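L-isoleucine-4-hydroxylase (Bacillus thuringiensis, PDB 6LNH) hydroxylates L-isoleucine to (4S)-4-hydroxy-L-isoleucine, using iron(II), dioxygen and 2-oxoglutarate and releasing succinate and CO2. Local coordinates at residues C[126-131]-C[176-181]; C[166-171]-C[200-205]; C[191-196]-C[215-220]; C[223-228]-C[236-241]. All coordinates share one frame; numbering follows the deposited sequence.

Contact 1. Residues C[126-131]-C[176-181]; sequences VRFDTE and VVFLHL
The Phe178 ring carries the carboxylate of Asp129 on one face: CG of Asp129 sits 3.3 Å above the ring plane, displaced toward the rim, and the two planes are only 15° apart, a stacked pair. Asp129 CB belongs to the same overlay, 3.7 Å from the Phe178 centroid and almost on the ring normal, a CH-pi contact. OD1 of Asp129 extends over the CD2 side of the Phe178 ring, 3.1 Å from that atom, and also lies at the edge of the Phe128 ring, in its plane. OD2 turns to the edge of the His180 imidazole and accepts a hydrogen bond from NE2 of His180 (2.6 Å), met on its syn side with an N-H...O angle of 151°. The carboxylate and imidazole are nearly coplanar.

Here helix 120-134 lies against the outer side of the larger sheet of the double-stranded beta-helix, the jelly-roll core of 2-oxoglutarate oxygenases. Its segment runs roughly antiparallel to strand 176-181, with the axes 9.9 Å apart.

Asp129 has CG anti to its carbonyl carbon (chi1 -64°), which extends the acid from the helix toward the sheet. His180 is held at both nitrogens, since ND1 is hydrogen-bonded to Thr214. CE2 of Phe128 comes within 4.4 Å of CE2 of Phe178, whose ring also meets Phe132 edge-to-face.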
loop_
_atom_site.group_PDB
_atom_site.type_symbol
_atom_site.label_atom_id
_atom_site.label_comp_id
_atom_site.label_asym_id
_atom_site.label_seq_id
_atom_site.Cartn_x
_atom_site.Cartn_y
_atom_site.Cartn_z
ATOM N N VAL C 126 21.884 4.213 -19.883
ATOM C CA VAL C 126 22.943 5.215 -19.969
ATOM C C VAL C 126 22.935 5.895 -21.332
ATOM O O VAL C 126 23.097 7.118 -21.433
ATOM C CB VAL C 126 24.307 4.565 -19.669
ATOM C CG1 VAL C 126 25.442 5.515 -20.008
ATOM C CG2 VAL C 126 24.377 4.134 -18.210
ATOM N N ARG C 127 22.738 5.121 -22.401
ATOM C CA ARG C 127 22.700 5.712 -23.734
ATOM C C ARG C 127 21.466 6.588 -23.924
ATOM O O ARG C 127 21.535 7.631 -24.585
ATOM C CB ARG C 127 22.776 4.620 -24.800
ATOM C CG ARG C 127 24.185 4.045 -24.975
ATOM C CD ARG C 127 25.266 5.127 -24.861
ATOM N NE ARG C 127 26.438 4.668 -24.116
ATOM C CZ ARG C 127 27.418 5.463 -23.695
ATOM N NH1 ARG C 127 27.374 6.764 -23.946
ATOM N NH2 ARG C 127 28.445 4.958 -23.021
ATOM N N PHE C 128 20.321 6.174 -23.374
ATOM C CA PHE C 128 19.150 7.045 -23.410
ATOM C C PHE C 128 19.415 8.340 -22.651
ATOM O O PHE C 128 19.101 9.434 -23.134
ATOM C CB PHE C 128 17.921 6.341 -22.837
ATOM C CG PHE C 128 16.752 7.265 -22.656
ATOM C CD1 PHE C 128 15.899 7.528 -23.714
ATOM C CD2 PHE C 128 16.525 7.902 -21.444
ATOM C CE1 PHE C 128 14.834 8.395 -23.567
ATOM C CE2 PHE C 128 15.462 8.773 -21.289
ATOM C CZ PHE C 128 14.615 9.020 -22.353
ATOM N N ASP C 129 19.981 8.229 -21.444
ATOM C CA ASP C 129 20.242 9.417 -20.638
ATOM C C ASP C 129 21.216 10.345 -21.347
ATOM O O ASP C 129 21.038 11.568 -21.346
ATOM C CB ASP C 129 20.798 9.019 -19.270
ATOM C CG ASP C 129 19.813 8.214 -18.446
ATOM O OD1 ASP C 129 18.640 8.103 -18.858
ATOM O OD2 ASP C 129 20.216 7.695 -17.385
ATOM N N THR C 130 22.251 9.774 -21.966
ATOM C CA THR C 130 23.236 10.580 -22.679
ATOM C C THR C 130 22.601 11.308 -23.854
ATOM O O THR C 130 22.870 12.495 -24.078
ATOM C CB THR C 130 24.392 9.697 -23.144
ATOM O OG1 THR C 130 24.963 9.025 -22.014
ATOM C CG2 THR C 130 25.465 10.535 -23.801
ATOM N N GLU C 131 21.753 10.614 -24.617
ATOM C CA GLU C 131 21.118 11.238 -25.772
ATOM C C GLU C 131 20.155 12.337 -25.343
ATOM O O GLU C 131 20.005 13.349 -26.039
ATOM C CB GLU C 131 20.387 10.172 -26.591
ATOM C CG GLU C 131 19.505 10.705 -27.711
ATOM C CD GLU C 131 18.846 9.585 -28.502
ATOM O OE1 GLU C 131 19.507 8.549 -28.733
ATOM O OE2 GLU C 131 17.667 9.737 -28.892
ATOM N N VAL C 176 22.799 18.044 -14.862
ATOM C CA VAL C 176 21.743 17.119 -15.261
ATOM C C VAL C 176 21.960 15.796 -14.541
ATOM O O VAL C 176 23.044 15.208 -14.630
ATOM C CB VAL C 176 21.703 16.897 -16.787
ATOM C CG1 VAL C 176 20.560 15.957 -17.155
ATOM C CG2 VAL C 176 21.560 18.217 -17.529
ATOM N N VAL C 177 20.929 15.328 -13.838
ATOM C CA VAL C 177 20.988 14.093 -13.064
ATOM C C VAL C 177 19.763 13.250 -13.394
ATOM O O VAL C 177 18.636 13.758 -13.385
ATOM C CB VAL C 177 21.062 14.376 -11.550
ATOM C CG1 VAL C 177 20.808 13.105 -10.747
ATOM C CG2 VAL C 177 22.409 14.980 -11.188
ATOM N N PHE C 178 19.984 11.968 -13.680
ATOM C CA PHE C 178 18.911 11.007 -13.907
ATOM C C PHE C 178 18.794 10.096 -12.688
ATOM O O PHE C 178 19.776 9.460 -12.291
ATOM C CB PHE C 178 19.171 10.174 -15.163
ATOM C CG PHE C 178 18.951 10.919 -16.450
ATOM C CD1 PHE C 178 19.869 11.855 -16.898
ATOM C CD2 PHE C 178 17.831 10.667 -17.223
ATOM C CE1 PHE C 178 19.665 12.535 -18.087
ATOM C CE2 PHE C 178 17.620 11.344 -18.411
ATOM C CZ PHE C 178 18.538 12.280 -18.842
ATOM N N LEU C 179 17.598 10.034 -12.105
ATOM C CA LEU C 179 17.291 9.137 -10.994
ATOM C C LEU C 179 16.430 7.994 -11.524
ATOM O O LEU C 179 15.284 8.212 -11.930
ATOM C CB LEU C 179 16.579 9.900 -9.875
ATOM C CG LEU C 179 16.113 9.130 -8.639
ATOM C CD1 LEU C 179 17.276 8.429 -8.002
ATOM C CD2 LEU C 179 15.456 10.068 -7.639
ATOM N N HIS C 180 16.977 6.780 -11.521
ATOM C CA HIS C 180 16.256 5.584 -11.945
ATOM C C HIS C 180 16.025 4.691 -10.733
ATOM O O HIS C 180 16.985 4.229 -10.108
ATOM C CB HIS C 180 17.025 4.824 -13.028
ATOM C CG HIS C 180 17.464 5.680 -14.174
ATOM N ND1 HIS C 180 16.617 6.043 -15.199
ATOM C CD2 HIS C 180 18.662 6.240 -14.460
ATOM C CE1 HIS C 180 17.274 6.794 -16.065
ATOM N NE2 HIS C 180 18.518 6.928 -15.641
ATOM N N LEU C 181 14.759 4.447 -10.407
ATOM C CA LEU C 181 14.430 3.455 -9.392
ATOM C C LEU C 181 14.721 2.055 -9.917
ATOM O O LEU C 181 14.266 1.679 -11.002
ATOM C CB LEU C 181 12.963 3.578 -8.986
ATOM C CG LEU C 181 12.463 2.611 -7.913
ATOM C CD1 LEU C 181 13.232 2.793 -6.612
ATOM C CD2 LEU C 181 10.972 2.800 -7.690
#

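Contact 2. Residues C[166-171]-C[200-205]; sequences PIWLHK and REINQF. With FE (Fe (III) ion), chain M.
Ile202 meets the 166-171 loop through its last carbon alone. From CB, the CG2 branch stays away from the loop while CG1 leads toward it, and CD1 ends against two side chains on one side of it: CZ2 of the Trp168 indole at 4.1 Å and CD1 of Leu169 at 4.2 Å. CG1 lies anti to the carbonyl carbon of Ile202 (chi1 -54°), and a second bend at chi2 brings the methyl across to this pair. Trp168 and Leu169 are themselves layered, with CG of Leu169 3.6 Å above one face of the indole, displaced toward its rim. The contact is therefore purely apolar and small, a methyl set against the flank of a Trp-Leu pair. Trp168 also stacks on Trp168 of the second subunit, so this hydrophobic patch lies at the interface with that subunit.

On the Ile202 side, Asn203 and Gln204 both face Ile195 in a classic beta bulge at the start of strand 204-206. Beyond Leu169 the loop turns inward at His170. ND1 of His170 donates to the carbonyl O of Trp168 (2.8 Å, 175° at the hydrogen), in the ring plane, and this nearly straight bond fixes the imidazole rotation so that NE2 faces the iron at 2.4 Å. With Asp172 and His223, His170 makes up the two-histidine, one-carboxylate facial triad, here with two waters on the metal, characteristic of non-haem iron dioxygenases.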
loop_
_atom_site.group_PDB
_atom_site.type_symbol
_atom_site.label_atom_id
_atom_site.label_comp_id
_atom_site.label_asym_id
_atom_site.label_seq_id
_atom_site.Cartn_x
_atom_site.Cartn_y
_atom_site.Cartn_z
ATOM N N PRO C 166 22.812 16.411 1.645
ATOM C CA PRO C 166 21.898 17.131 2.549
ATOM C C PRO C 166 20.564 16.413 2.818
ATOM O O PRO C 166 20.105 15.681 1.969
ATOM C CB PRO C 166 21.660 18.451 1.806
ATOM C CG PRO C 166 21.712 18.056 0.353
ATOM C CD PRO C 166 22.749 16.955 0.287
ATOM N N ILE C 167 20.012 16.635 4.012
ATOM C CA ILE C 167 18.772 15.952 4.485
ATOM C C ILE C 167 17.517 16.560 3.848
ATOM O O ILE C 167 16.507 15.846 3.783
ATOM C CB ILE C 167 18.712 15.992 6.025
ATOM C CG1 ILE C 167 17.866 14.856 6.602
ATOM C CG2 ILE C 167 18.248 17.350 6.520
ATOM C CD1 ILE C 167 18.206 14.519 8.032
ATOM N N TRP C 168 17.579 17.806 3.376
ATOM C CA TRP C 168 16.375 18.444 2.821
ATOM C C TRP C 168 16.611 19.026 1.421
ATOM O O TRP C 168 17.462 18.526 0.682
ATOM C CB TRP C 168 15.861 19.516 3.796
ATOM C CG TRP C 168 14.460 20.084 3.537
ATOM C CD1 TRP C 168 14.119 21.405 3.488
ATOM C CD2 TRP C 168 13.244 19.351 3.314
ATOM N NE1 TRP C 168 12.774 21.543 3.246
ATOM C CE2 TRP C 168 12.213 20.298 3.135
ATOM C CE3 TRP C 168 12.927 17.990 3.244
ATOM C CZ2 TRP C 168 10.897 19.928 2.889
ATOM C CZ3 TRP C 168 11.612 17.628 3.001
ATOM C CH2 TRP C 168 10.616 18.595 2.830
ATOM N N LEU C 169 15.837 20.047 1.034
ATOM C CA LEU C 169 15.867 20.588 -0.324
ATOM C C LEU C 169 17.270 21.046 -0.707
ATOM O O LEU C 169 18.017 21.568 0.129
ATOM C CB LEU C 169 14.880 21.755 -0.451
ATOM C CG LEU C 169 13.404 21.388 -0.340
ATOM C CD1 LEU C 169 12.607 22.657 -0.151
ATOM C CD2 LEU C 169 12.953 20.619 -1.580
ATOM N N HIS C 170 17.628 20.842 -1.977
ATOM C CA HIS C 170 18.995 21.088 -2.419
ATOM C C HIS C 170 19.069 21.023 -3.941
ATOM O O HIS C 170 18.107 20.660 -4.625
ATOM C CB HIS C 170 19.947 20.080 -1.836
ATOM C CG HIS C 170 19.686 18.684 -2.292
ATOM N ND1 HIS C 170 18.843 17.820 -1.625
ATOM C CD2 HIS C 170 20.158 18.007 -3.361
ATOM C CE1 HIS C 170 18.784 16.678 -2.284
ATOM N NE2 HIS C 170 19.564 16.772 -3.347
ATOM N N LYS C 171 20.252 21.364 -4.451
ATOM C CA LYS C 171 20.634 21.161 -5.838
ATOM C C LYS C 171 21.872 20.281 -5.858
ATOM O O LYS C 171 22.753 20.412 -5.002
ATOM C CB LYS C 171 20.896 22.491 -6.524
ATOM C CG LYS C 171 19.683 23.386 -6.489
ATOM C CD LYS C 171 19.928 24.706 -7.176
ATOM C CE LYS C 171 18.687 25.585 -7.113
ATOM N NZ LYS C 171 18.909 26.921 -7.735
ATOM N N ARG C 200 10.636 27.721 0.032
ATOM C CA ARG C 200 9.461 28.158 0.837
ATOM C C ARG C 200 8.205 27.341 0.505
ATOM O O ARG C 200 7.241 27.416 1.284
ATOM C CB ARG C 200 9.201 29.649 0.606
ATOM C CG ARG C 200 8.120 30.246 1.496
ATOM C CD ARG C 200 6.709 30.047 0.967
ATOM N NE ARG C 200 6.186 31.190 0.230
ATOM C CZ ARG C 200 5.056 31.823 0.524
ATOM N NH1 ARG C 200 4.322 31.428 1.550
ATOM N NH2 ARG C 200 4.662 32.850 -0.208
ATOM N N GLU C 201 8.211 26.587 -0.596
ATOM C CA GLU C 201 6.984 25.833 -0.954
ATOM C C GLU C 201 7.325 24.587 -1.772
ATOM O O GLU C 201 8.270 24.643 -2.573
ATOM C CB GLU C 201 6.064 26.724 -1.788
ATOM C CG GLU C 201 6.815 27.551 -2.816
ATOM C CD GLU C 201 6.280 27.478 -4.236
ATOM O OE1 GLU C 201 5.254 26.807 -4.448
ATOM O OE2 GLU C 201 6.895 28.092 -5.128
ATOM N N ILE C 202 6.562 23.512 -1.562
ATOM C CA ILE C 202 6.723 22.256 -2.347
ATOM C C ILE C 202 5.786 22.391 -3.550
ATOM O O ILE C 202 4.581 22.589 -3.331
ATOM C CB ILE C 202 6.392 21.024 -1.485
ATOM C CG1 ILE C 202 7.205 21.014 -0.189
ATOM C CG2 ILE C 202 6.585 19.744 -2.278
ATOM C CD1 ILE C 202 8.690 21.168 -0.395
ATOM N N ASN C 203 6.329 22.311 -4.766
ATOM C CA ASN C 203 5.505 22.503 -5.988
ATOM C C ASN C 203 5.035 21.159 -6.546
ATOM O O ASN C 203 3.900 21.101 -7.038
ATOM C CB ASN C 203 6.270 23.291 -7.053
ATOM C CG ASN C 203 6.671 24.669 -6.581
ATOM O OD1 ASN C 203 7.704 24.837 -5.940
ATOM N ND2 ASN C 203 5.857 25.661 -6.893
ATOM N N GLN C 204 5.877 20.129 -6.478
ATOM C CA GLN C 204 5.490 18.818 -7.055
ATOM C C GLN C 204 5.907 17.679 -6.120
ATOM O O GLN C 204 6.948 17.802 -5.459
ATOM C CB GLN C 204 6.107 18.662 -8.445
ATOM C CG GLN C 204 5.654 17.412 -9.180
ATOM C CD GLN C 204 4.267 17.540 -9.761
ATOM O OE1 GLN C 204 3.756 16.625 -10.401
ATOM N NE2 GLN C 204 3.644 18.685 -9.538
ATOM N N PHE C 205 5.091 16.623 -6.079
ATOM C CA PHE C 205 5.353 15.417 -5.253
ATOM C C PHE C 205 5.396 14.209 -6.191
ATOM O O PHE C 205 4.379 13.915 -6.833
ATOM C CB PHE C 205 4.268 15.256 -4.188
ATOM C CG PHE C 205 4.446 14.073 -3.271
ATOM C CD1 PHE C 205 4.244 12.783 -3.731
ATOM C CD2 PHE C 205 4.806 14.251 -1.946
ATOM C CE1 PHE C 205 4.407 11.699 -2.886
ATOM C CE2 PHE C 205 4.967 13.165 -1.103
ATOM C CZ PHE C 205 4.765 11.890 -1.573
HETATM FE FE FE M . 19.963 14.670 -4.443
HETATM O O HOH W 1 19.724 13.558 -6.455
HETATM O O HOH W 2 21.449 12.822 -4.103
#

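Contact 3. Residues C[191-196]-C[215-220]; sequences GDNLIA and LVFGQK
Asn193 and Leu215 lie alongside each other, pointing opposite ways, with CD1 of Leu215 3.6 Å from CB of Asn193 and 3.8 Å from CG. Leu215 is fully extended: CG is opposite the backbone N (chi1 -163°) and CD1 continues the zigzag, which carries this methyl across to the other strand. Asn193 has CG anti to its carbonyl carbon, and its side chain runs roughly perpendicular to that of Phe217, the amide and ring planes 52° apart. ND2 of Asn193 lies near the plane of the Phe217 ring, at its edge, 4.1 Å from CZ.

Ile195 touches the same ring from another point of its edge. CB of Ile195 does not aim at the strand opposite; two like turns along the chain, at chi1 and chi2, swing CD1 to 3.7 Å from CE1 of Phe217. The ring edge is thus turned toward strand 193-196, while His223 stacks on the ring.

The segment axes are 10.3 Å apart and inclined by 33°, as befits strands of two facing sheets of the jelly roll. Strand 189-196 is the middle one of its sheet, between 204-206 and 222-229, and strand 214-218 lies between 31-34 and 176-184 in the other.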
loop_
_atom_site.group_PDB
_atom_site.type_symbol
_atom_site.label_atom_id
_atom_site.label_comp_id
_atom_site.label_asym_id
_atom_site.label_seq_id
_atom_site.Cartn_x
_atom_site.Cartn_y
_atom_site.Cartn_z
ATOM N N GLY C 191 10.913 7.829 0.980
ATOM C CA GLY C 191 11.674 7.888 -0.253
ATOM C C GLY C 191 10.957 8.586 -1.386
ATOM O O GLY C 191 11.212 8.279 -2.555
ATOM N N ASP C 192 10.063 9.517 -1.066
ATOM C CA ASP C 192 9.374 10.304 -2.076
ATOM C C ASP C 192 10.231 11.488 -2.508
ATOM O O ASP C 192 11.017 12.031 -1.726
ATOM C CB ASP C 192 8.034 10.812 -1.542
ATOM C CG ASP C 192 7.283 9.762 -0.742
ATOM O OD1 ASP C 192 7.124 8.627 -1.242
ATOM O OD2 ASP C 192 6.851 10.075 0.386
ATOM N N ASN C 193 10.076 11.882 -3.767
ATOM C CA ASN C 193 10.841 12.978 -4.343
ATOM C C ASN C 193 10.005 14.250 -4.343
ATOM O O ASN C 193 8.825 14.226 -4.710
ATOM C CB ASN C 193 11.290 12.632 -5.762
ATOM C CG ASN C 193 12.213 11.430 -5.801
ATOM O OD1 ASN C 193 11.789 10.318 -6.115
ATOM N ND2 ASN C 193 13.483 11.647 -5.474
ATOM N N LEU C 194 10.617 15.354 -3.924
ATOM C CA LEU C 194 9.965 16.653 -3.861
ATOM C C LEU C 194 10.644 17.617 -4.823
ATOM O O LEU C 194 11.867 17.586 -4.982
ATOM C CB LEU C 194 10.007 17.224 -2.443
ATOM C CG LEU C 194 9.506 16.279 -1.353
ATOM C CD1 LEU C 194 9.638 16.929 0.007
ATOM C CD2 LEU C 194 8.066 15.872 -1.616
ATOM N N ILE C 195 9.847 18.466 -5.466
ATOM C CA ILE C 195 10.350 19.535 -6.321
ATOM C C ILE C 195 9.894 20.865 -5.743
ATOM O O ILE C 195 8.708 21.042 -5.434
ATOM C CB ILE C 195 9.875 19.389 -7.778
ATOM C CG1 ILE C 195 10.184 17.989 -8.307
ATOM C CG2 ILE C 195 10.537 20.447 -8.654
ATOM C CD1 ILE C 195 11.660 17.665 -8.356
ATOM N N ALA C 196 10.834 21.793 -5.596
ATOM C CA ALA C 196 10.543 23.114 -5.063
ATOM C C ALA C 196 11.254 24.157 -5.909
ATOM O O ALA C 196 12.476 24.096 -6.070
ATOM C CB ALA C 196 10.997 23.221 -3.604
ATOM N N LEU C 215 13.196 9.935 -12.876
ATOM C CA LEU C 215 13.049 11.360 -12.617
ATOM C C LEU C 215 14.361 12.045 -12.963
ATOM O O LEU C 215 15.426 11.622 -12.500
ATOM C CB LEU C 215 12.689 11.623 -11.153
ATOM C CG LEU C 215 12.112 12.986 -10.774
ATOM C CD1 LEU C 215 11.954 13.028 -9.269
ATOM C CD2 LEU C 215 12.990 14.133 -11.258
ATOM N N VAL C 216 14.290 13.086 -13.789
ATOM C CA VAL C 216 15.463 13.844 -14.211
ATOM C C VAL C 216 15.423 15.226 -13.559
ATOM O O VAL C 216 14.372 15.878 -13.530
ATOM C CB VAL C 216 15.552 13.913 -15.748
ATOM C CG1 VAL C 216 15.238 12.545 -16.339
ATOM C CG2 VAL C 216 14.620 14.945 -16.324
ATOM N N PHE C 217 16.551 15.643 -12.986
ATOM C CA PHE C 217 16.671 16.922 -12.296
ATOM C C PHE C 217 17.616 17.861 -13.032
ATOM O O PHE C 217 18.684 17.448 -13.493
ATOM C CB PHE C 217 17.201 16.764 -10.868
ATOM C CG PHE C 217 16.423 15.813 -10.014
ATOM C CD1 PHE C 217 15.100 16.061 -9.691
ATOM C CD2 PHE C 217 17.037 14.689 -9.487
ATOM C CE1 PHE C 217 14.396 15.189 -8.880
ATOM C CE2 PHE C 217 16.341 13.814 -8.680
ATOM C CZ PHE C 217 15.020 14.063 -8.376
ATOM N N GLY C 218 17.225 19.133 -13.119
ATOM C CA GLY C 218 18.136 20.206 -13.440
ATOM C C GLY C 218 18.390 21.062 -12.206
ATOM O O GLY C 218 17.842 20.832 -11.131
ATOM N N GLN C 219 19.231 22.077 -12.387
ATOM C CA GLN C 219 19.629 22.936 -11.276
ATOM C C GLN C 219 18.764 24.182 -11.166
ATOM O O GLN C 219 19.019 25.028 -10.304
ATOM C CB GLN C 219 21.093 23.358 -11.433
ATOM C CG GLN C 219 22.118 22.309 -11.045
ATOM C CD GLN C 219 23.508 22.681 -11.524
ATOM O OE1 GLN C 219 23.661 23.459 -12.466
ATOM N NE2 GLN C 219 24.529 22.135 -10.873
ATOM N N LYS C 220 17.742 24.303 -12.010
ATOM C CA LYS C 220 16.824 25.431 -11.952
ATOM C C LYS C 220 15.856 25.329 -10.778
ATOM O O LYS C 220 15.293 26.347 -10.359
ATOM C CB LYS C 220 16.092 25.520 -13.295
ATOM C CG LYS C 220 14.781 26.263 -13.312
ATOM C CD LYS C 220 14.305 26.403 -14.742
ATOM C CE LYS C 220 12.883 26.915 -14.802
ATOM N NZ LYS C 220 12.471 27.174 -16.208
#

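Contact 4. Residues C[223-228]-C[236-241]; sequences HAVTPL and AFRDIL. With FE (Fe (III) ion), chain M.
A buried arginine spans this contact and meets an aliphatic branch there: the NH1 end of Arg238 lies 3.6 Å from CG2 of Val225, and CZ lies 4.1 Å from the same methyl. Strand 236-247 of the large sheet here faces strand 222-229 of the small sheet across the interior of the double-stranded beta-helix, the cupin-type barrel of this enzyme. Arg238 starts with CG opposite its backbone N (chi1 -172°) and stays extended to NE, which carries the guanidinium from one sheet toward the other. CD1 of Ile240 rests 3.8 Å above one guanidinium face, toward its rim, and Asn193 and Tyr154 also touch the side chain. The guanidinium does not touch the iron. An inward-pointing basic residue on the strand after the distal iron histidine recalls the one that holds the 2-oxoglutarate carboxylate in related oxygenases, but no cosubstrate is bound here to test this.

At the start of the other segment His223 binds that iron through NE2 (2.6 Å), the metal lying in the plane of its ring. Farther along, Leu228 crosses the base of the arginine at an oblique angle. Its CD2 alone does the touching, reaching CB of Arg238 at 3.7 Å and the backbone N of the same residue at 3.9 Å.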
loop_
_atom_site.group_PDB
_atom_site.type_symbol
_atom_site.label_atom_id
_atom_site.label_comp_id
_atom_site.label_asym_id
_atom_site.label_seq_id
_atom_site.Cartn_x
_atom_site.Cartn_y
_atom_site.Cartn_z
ATOM N N HIS C 223 15.374 20.053 -5.189
ATOM C CA HIS C 223 14.722 18.771 -5.011
ATOM C C HIS C 223 15.153 18.190 -3.676
ATOM O O HIS C 223 16.090 18.670 -3.033
ATOM C CB HIS C 223 15.040 17.801 -6.159
ATOM C CG HIS C 223 16.429 17.244 -6.119
ATOM N ND1 HIS C 223 17.455 17.751 -6.885
ATOM C CD2 HIS C 223 16.963 16.230 -5.396
ATOM C CE1 HIS C 223 18.561 17.068 -6.644
ATOM N NE2 HIS C 223 18.289 16.142 -5.743
ATOM N N ALA C 224 14.449 17.143 -3.265
ATOM C CA ALA C 224 14.802 16.403 -2.068
ATOM C C ALA C 224 14.192 15.018 -2.189
ATOM O O ALA C 224 13.290 14.786 -2.998
ATOM C CB ALA C 224 14.314 17.107 -0.797
ATOM N N VAL C 225 14.691 14.102 -1.373
ATOM C CA VAL C 225 14.089 12.785 -1.230
ATOM C C VAL C 225 13.778 12.576 0.247
ATOM O O VAL C 225 14.654 12.724 1.108
ATOM C CB VAL C 225 14.979 11.668 -1.808
ATOM C CG1 VAL C 225 16.327 11.582 -1.104
ATOM C CG2 VAL C 225 14.248 10.335 -1.770
ATOM N N THR C 226 12.515 12.282 0.532
ATOM C CA THR C 226 12.052 12.039 1.887
ATOM C C THR C 226 12.812 10.861 2.504
ATOM O O THR C 226 13.237 9.946 1.791
ATOM C CB THR C 226 10.538 11.791 1.836
ATOM O OG1 THR C 226 9.861 13.034 1.596
ATOM C CG2 THR C 226 9.988 11.128 3.092
ATOM N N PRO C 227 13.032 10.876 3.824
ATOM C CA PRO C 227 13.724 9.754 4.470
ATOM C C PRO C 227 13.018 8.430 4.219
ATOM O O PRO C 227 11.818 8.370 3.951
ATOM C CB PRO C 227 13.696 10.127 5.958
ATOM C CG PRO C 227 13.587 11.612 5.960
ATOM C CD PRO C 227 12.709 11.942 4.792
ATOM N N LEU C 228 13.792 7.353 4.309
ATOM C CA LEU C 228 13.283 6.001 4.126
ATOM C C LEU C 228 13.103 5.337 5.485
ATOM O O LEU C 228 14.021 5.347 6.311
ATOM C CB LEU C 228 14.234 5.175 3.259
ATOM C CG LEU C 228 13.680 3.843 2.754
ATOM C CD1 LEU C 228 12.627 4.080 1.684
ATOM C CD2 LEU C 228 14.795 2.953 2.227
ATOM N N ALA C 236 14.534 -2.732 5.190
ATOM C CA ALA C 236 13.897 -2.219 3.988
ATOM C C ALA C 236 14.943 -1.564 3.096
ATOM O O ALA C 236 15.908 -0.965 3.579
ATOM C CB ALA C 236 12.795 -1.211 4.329
ATOM N N PHE C 237 14.745 -1.686 1.786
ATOM C CA PHE C 237 15.724 -1.241 0.808
ATOM C C PHE C 237 15.080 -0.288 -0.183
ATOM O O PHE C 237 13.887 -0.383 -0.483
ATOM C CB PHE C 237 16.337 -2.421 0.041
ATOM C CG PHE C 237 17.143 -3.345 0.902
ATOM C CD1 PHE C 237 18.049 -2.842 1.822
ATOM C CD2 PHE C 237 16.984 -4.718 0.804
ATOM C CE1 PHE C 237 18.791 -3.694 2.625
ATOM C CE2 PHE C 237 17.722 -5.577 1.603
ATOM C CZ PHE C 237 18.629 -5.063 2.517
ATOM N N ARG C 238 15.897 0.624 -0.697
ATOM C CA ARG C 238 15.557 1.428 -1.864
ATOM C C ARG C 238 16.781 1.423 -2.764
ATOM O O ARG C 238 17.803 2.038 -2.438
ATOM C CB ARG C 238 15.156 2.853 -1.483
ATOM C CG ARG C 238 14.623 3.662 -2.655
ATOM C CD ARG C 238 14.001 4.967 -2.195
ATOM N NE ARG C 238 13.480 5.737 -3.320
ATOM C CZ ARG C 238 14.093 6.791 -3.846
ATOM N NH1 ARG C 238 15.248 7.206 -3.343
ATOM N NH2 ARG C 238 13.551 7.432 -4.872
ATOM N N ASP C 239 16.678 0.725 -3.890
ATOM C CA ASP C 239 17.791 0.549 -4.811
ATOM C C ASP C 239 17.660 1.594 -5.909
ATOM O O ASP C 239 16.632 1.661 -6.590
ATOM C CB ASP C 239 17.798 -0.864 -5.393
ATOM C CG ASP C 239 18.044 -1.924 -4.336
ATOM O OD1 ASP C 239 18.685 -1.602 -3.314
ATOM O OD2 ASP C 239 17.600 -3.075 -4.525
ATOM N N ILE C 240 18.702 2.395 -6.079
ATOM C CA ILE C 240 18.663 3.534 -6.981
ATOM C C ILE C 240 19.846 3.468 -7.935
ATOM O O ILE C 240 20.903 2.918 -7.608
ATOM C CB ILE C 240 18.668 4.841 -6.139
ATOM C CG1 ILE C 240 17.260 5.156 -5.621
ATOM C CG2 ILE C 240 19.341 6.011 -6.851
ATOM C CD1 ILE C 240 16.223 5.247 -6.697
ATOM N N LEU C 241 19.664 4.046 -9.122
ATOM C CA LEU C 241 20.753 4.288 -10.058
ATOM C C LEU C 241 20.716 5.752 -10.464
ATOM O O LEU C 241 19.697 6.228 -10.975
ATOM C CB LEU C 241 20.646 3.390 -11.294
ATOM C CG LEU C 241 21.736 3.641 -12.339
ATOM C CD1 LEU C 241 23.095 3.177 -11.828
ATOM C CD2 LEU C 241 21.393 2.974 -13.662
HETATM FE FE FE M . 19.963 14.670 -4.443
HETATM O O HOH W 1 19.724 13.558 -6.455
HETATM O O HOH W 2 21.449 12.822 -4.103
#

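From the N terminus, helix 120-134 opens contact 1, which closes at strand 176-184 and joins the outer helix to the large sheet. The first segment of contact 2, 166-171, lies inside that loop, but its partner 200-205 comes after it, so they cross; contact 2 ties the iron-binding loop to strand 204-206 in the small sheet. Contact 3 starts at 191-196, before contact 2 closes, and ends at 215-220, a second crossing; it ties the small sheet to the large one. Contact 4 follows in series, joining the same two sheets. Backbone bonds of Leu179 with Leu215 and His180 with Leu241 connect contact 1 to contacts 3 and 4; contacts 2 and 4 share the iron.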